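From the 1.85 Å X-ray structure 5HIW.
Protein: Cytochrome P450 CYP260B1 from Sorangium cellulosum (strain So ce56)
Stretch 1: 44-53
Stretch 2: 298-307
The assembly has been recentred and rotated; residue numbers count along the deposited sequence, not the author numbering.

Stretch 1, residues 44-53: RGADVVAVLR
Stretch 2 298-307: ILYLSLIARH

This is a small, apolar packing contact in which one helix lays its valine and leucine side chains against a strand and the turn that follows it, with no hydrogen bond crossing between the two stretches. The summed buried surface is 406 Å², and the partners lie at least 248 residues apart in the chain.

The first stretch is helical from G45 to R53, with R44 (phi/psi -68/137) at the N-cap position. Successive i to i+4 bonds define the helix, beginning with V48 N to R44 O at 2.8 Å and ending with R53 N to V49 O at 2.9 Å. The second stretch is extended from I298 to S302, with phi/psi of -96/120 at I298, -115/129 at L299, -103/131 at Y300, -108/121 at L301 and -71/124 at S302. L303 (-96/5) and I304 (-107/-38) break the extension, and R306 and H307 adopt 3-10 geometry. The helix and strand axes approach to 8.6 Å, with 126° between their N-to-C directions. Two CA pairs fix the register: V48 and L301 at 6.0 Å, and G45 and R306 at 4.6 Å.

L301 is the hub, covered over 80 Å². Its CB points toward the helix, and its m,t rotamer (chi1 -50°, chi2 179°) places CD1 3.8 Å from V51 CG1 and 3.6 Å from L52 CD2, while its CB lies 4.0 Å from V48 CG1. V48 and V51 both point toward the strand in the t rotamer. L52 leaves the helix sideways, but its m,t conformation brings its end nearer. L299 and L301 flank Y300 in the strand, and L299 also points toward the helix; its t,p rotamer sets L299 CD2 4.4 Å from V51 CG2. L303 starts away, yet its m,t side chain returns CD2 to 4.4 Å from V48 CG1. Branched aliphatic chains suit this buried surface because they fill space without polar groups needing partners.

V48 also meets backbone: its CG2 is 3.6 Å from S302 O, a packing contact. The S302 hydroxyl instead secures the turn, with OG accepting from I304 N at 3.2 Å and A305 N at 3.1 Å. H307 N to I304 O, at 2.9 Å, continues the bend.

At the start of the helix, G45 CA lies 3.9 Å from R306 CB. Glycine suits this buried position because an ideal CB would fall 2.7 Å from R306 CG, a clash. R306 runs extended through chi3 (t,t,t; chi4 -84°), its aliphatic portion passing the glycine.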

# COMPACT_ATOMS: atom_id res chain seq x y z
N ARG A 44 2.29 -11.25 -17.20
CA ARG A 44 3.60 -10.75 -17.70
C ARG A 44 3.66 -9.24 -17.55
O ARG A 44 2.70 -8.51 -17.85
CB ARG A 44 3.89 -11.08 -19.15
CG ARG A 44 4.12 -12.59 -19.30
CD ARG A 44 4.28 -12.99 -20.74
NE ARG A 44 4.26 -14.45 -20.81
CZ ARG A 44 4.35 -15.17 -21.93
NH1 ARG A 44 4.51 -14.59 -23.13
NH2 ARG A 44 4.27 -16.49 -21.82
N GLY A 45 4.82 -8.82 -17.09
CA GLY A 45 5.09 -7.41 -16.85
C GLY A 45 4.77 -6.52 -18.03
O GLY A 45 4.17 -5.49 -17.86
N ALA A 46 5.18 -6.90 -19.25
CA ALA A 46 4.90 -6.11 -20.43
C ALA A 46 3.44 -5.99 -20.75
O ALA A 46 3.00 -4.95 -21.21
CB ALA A 46 5.66 -6.66 -21.66
N ASP A 47 2.66 -7.06 -20.49
CA ASP A 47 1.23 -7.00 -20.67
C ASP A 47 0.56 -6.16 -19.59
O ASP A 47 -0.37 -5.38 -19.88
CB ASP A 47 0.63 -8.39 -20.65
CG ASP A 47 1.14 -9.27 -21.84
OD1 ASP A 47 1.46 -8.67 -22.87
OD2 ASP A 47 1.16 -10.52 -21.73
N VAL A 48 1.06 -6.25 -18.38
CA VAL A 48 0.49 -5.45 -17.31
C VAL A 48 0.73 -3.93 -17.59
O VAL A 48 -0.18 -3.13 -17.53
CB VAL A 48 1.06 -5.84 -15.92
CG1 VAL A 48 0.60 -4.80 -14.87
CG2 VAL A 48 0.56 -7.22 -15.51
N VAL A 49 1.95 -3.57 -17.95
CA VAL A 49 2.29 -2.17 -18.29
C VAL A 49 1.45 -1.65 -19.43
O VAL A 49 0.93 -0.52 -19.39
CB VAL A 49 3.78 -2.06 -18.53
CG1 VAL A 49 4.18 -0.73 -19.15
CG2 VAL A 49 4.54 -2.33 -17.19
N ALA A 50 1.29 -2.49 -20.46
CA ALA A 50 0.39 -2.13 -21.59
C ALA A 50 -1.05 -1.84 -21.16
O ALA A 50 -1.69 -0.85 -21.62
CB ALA A 50 0.45 -3.25 -22.66
N VAL A 51 -1.64 -2.71 -20.31
CA VAL A 51 -2.98 -2.47 -19.81
C VAL A 51 -3.00 -1.16 -19.06
O VAL A 51 -3.95 -0.38 -19.23
CB VAL A 51 -3.50 -3.57 -18.86
CG1 VAL A 51 -4.80 -3.15 -18.21
CG2 VAL A 51 -3.70 -4.86 -19.66
N LEU A 52 -2.04 -0.99 -18.13
CA LEU A 52 -2.04 0.27 -17.33
C LEU A 52 -1.89 1.55 -18.22
O LEU A 52 -2.46 2.60 -17.88
CB LEU A 52 -0.90 0.23 -16.30
CG LEU A 52 -1.10 -0.78 -15.14
CD1 LEU A 52 0.21 -0.82 -14.36
CD2 LEU A 52 -2.35 -0.44 -14.31
N ARG A 53 -1.14 1.46 -19.31
CA ARG A 53 -1.01 2.56 -20.27
C ARG A 53 -2.33 2.92 -20.98
O ARG A 53 -2.61 4.07 -21.20
CB ARG A 53 0.07 2.23 -21.32
CG ARG A 53 0.35 3.34 -22.31
CD ARG A 53 1.58 3.07 -23.18
NE ARG A 53 2.31 4.32 -23.45
CZ ARG A 53 3.16 4.93 -22.61
NH1 ARG A 53 3.42 4.43 -21.39
NH2 ARG A 53 3.74 6.05 -22.97
N ILE A 298 -14.01 -8.12 -15.86
CA ILE A 298 -13.19 -7.61 -14.75
C ILE A 298 -11.83 -8.33 -14.75
O ILE A 298 -11.79 -9.58 -14.64
CB ILE A 298 -13.90 -7.81 -13.42
CG1 ILE A 298 -15.27 -7.07 -13.45
CG2 ILE A 298 -13.01 -7.33 -12.29
CD1 ILE A 298 -16.09 -7.17 -12.17
N LEU A 299 -10.74 -7.56 -14.90
CA LEU A 299 -9.38 -8.05 -15.14
C LEU A 299 -8.46 -7.71 -13.97
O LEU A 299 -8.47 -6.57 -13.49
CB LEU A 299 -8.87 -7.41 -16.40
CG LEU A 299 -7.60 -7.90 -17.02
CD1 LEU A 299 -7.75 -9.37 -17.47
CD2 LEU A 299 -7.19 -7.02 -18.18
N TYR A 300 -7.74 -8.72 -13.45
CA TYR A 300 -6.81 -8.54 -12.39
C TYR A 300 -5.38 -8.53 -12.94
O TYR A 300 -4.92 -9.47 -13.65
CB TYR A 300 -7.02 -9.65 -11.34
CG TYR A 300 -6.18 -9.62 -10.06
CD1 TYR A 300 -4.91 -10.13 -10.00
CD2 TYR A 300 -6.67 -9.05 -8.95
CE1 TYR A 300 -4.18 -10.10 -8.82
CE2 TYR A 300 -5.97 -9.02 -7.77
CZ TYR A 300 -4.77 -9.57 -7.69
OH TYR A 300 -4.07 -9.51 -6.52
N LEU A 301 -4.61 -7.53 -12.51
CA LEU A 301 -3.20 -7.36 -12.96
C LEU A 301 -2.25 -7.70 -11.84
O LEU A 301 -2.35 -7.13 -10.75
CB LEU A 301 -2.96 -5.90 -13.39
CG LEU A 301 -3.96 -5.28 -14.37
CD1 LEU A 301 -3.61 -3.84 -14.70
CD2 LEU A 301 -3.89 -6.09 -15.65
N SER A 302 -1.38 -8.68 -12.05
CA SER A 302 -0.37 -9.01 -11.09
C SER A 302 0.69 -7.91 -11.03
O SER A 302 1.29 -7.54 -12.04
CB SER A 302 0.37 -10.29 -11.42
OG SER A 302 1.39 -10.54 -10.44
N LEU A 303 0.89 -7.37 -9.85
CA LEU A 303 1.94 -6.39 -9.62
C LEU A 303 3.19 -7.05 -9.07
O LEU A 303 4.13 -6.38 -8.72
CB LEU A 303 1.42 -5.29 -8.72
CG LEU A 303 0.20 -4.52 -9.22
CD1 LEU A 303 -0.32 -3.47 -8.22
CD2 LEU A 303 0.36 -3.83 -10.54
N ILE A 304 3.20 -8.41 -8.98
CA ILE A 304 4.35 -9.15 -8.48
C ILE A 304 5.16 -9.91 -9.56
O ILE A 304 6.36 -10.04 -9.43
CB ILE A 304 3.91 -10.12 -7.32
CG1 ILE A 304 3.57 -9.30 -6.03
CG2 ILE A 304 4.94 -11.19 -6.96
CD1 ILE A 304 2.77 -9.98 -4.93
N ALA A 305 4.48 -10.50 -10.54
CA ALA A 305 5.20 -11.41 -11.44
C ALA A 305 6.42 -10.74 -12.11
O ALA A 305 7.47 -11.32 -12.16
CB ALA A 305 4.27 -11.90 -12.47
N ARG A 306 6.26 -9.52 -12.55
CA ARG A 306 7.42 -8.71 -13.13
C ARG A 306 8.60 -8.72 -12.24
O ARG A 306 9.73 -8.81 -12.70
CB ARG A 306 7.00 -7.27 -13.44
CG ARG A 306 8.00 -6.47 -14.25
CD ARG A 306 7.45 -5.12 -14.72
NE ARG A 306 8.21 -4.73 -15.90
CZ ARG A 306 9.40 -4.11 -15.90
NH1 ARG A 306 10.02 -3.76 -14.78
NH2 ARG A 306 10.02 -3.87 -17.04
N HIS A 307 8.41 -8.60 -10.90
CA HIS A 307 9.51 -8.51 -10.01
C HIS A 307 10.40 -9.75 -10.01
O HIS A 307 11.55 -9.70 -9.57
CB HIS A 307 9.02 -8.23 -8.59
CG HIS A 307 8.26 -6.93 -8.48
ND1 HIS A 307 7.48 -6.62 -7.39
CD2 HIS A 307 8.15 -5.88 -9.34
CE1 HIS A 307 6.96 -5.42 -7.57
NE2 HIS A 307 7.35 -4.95 -8.74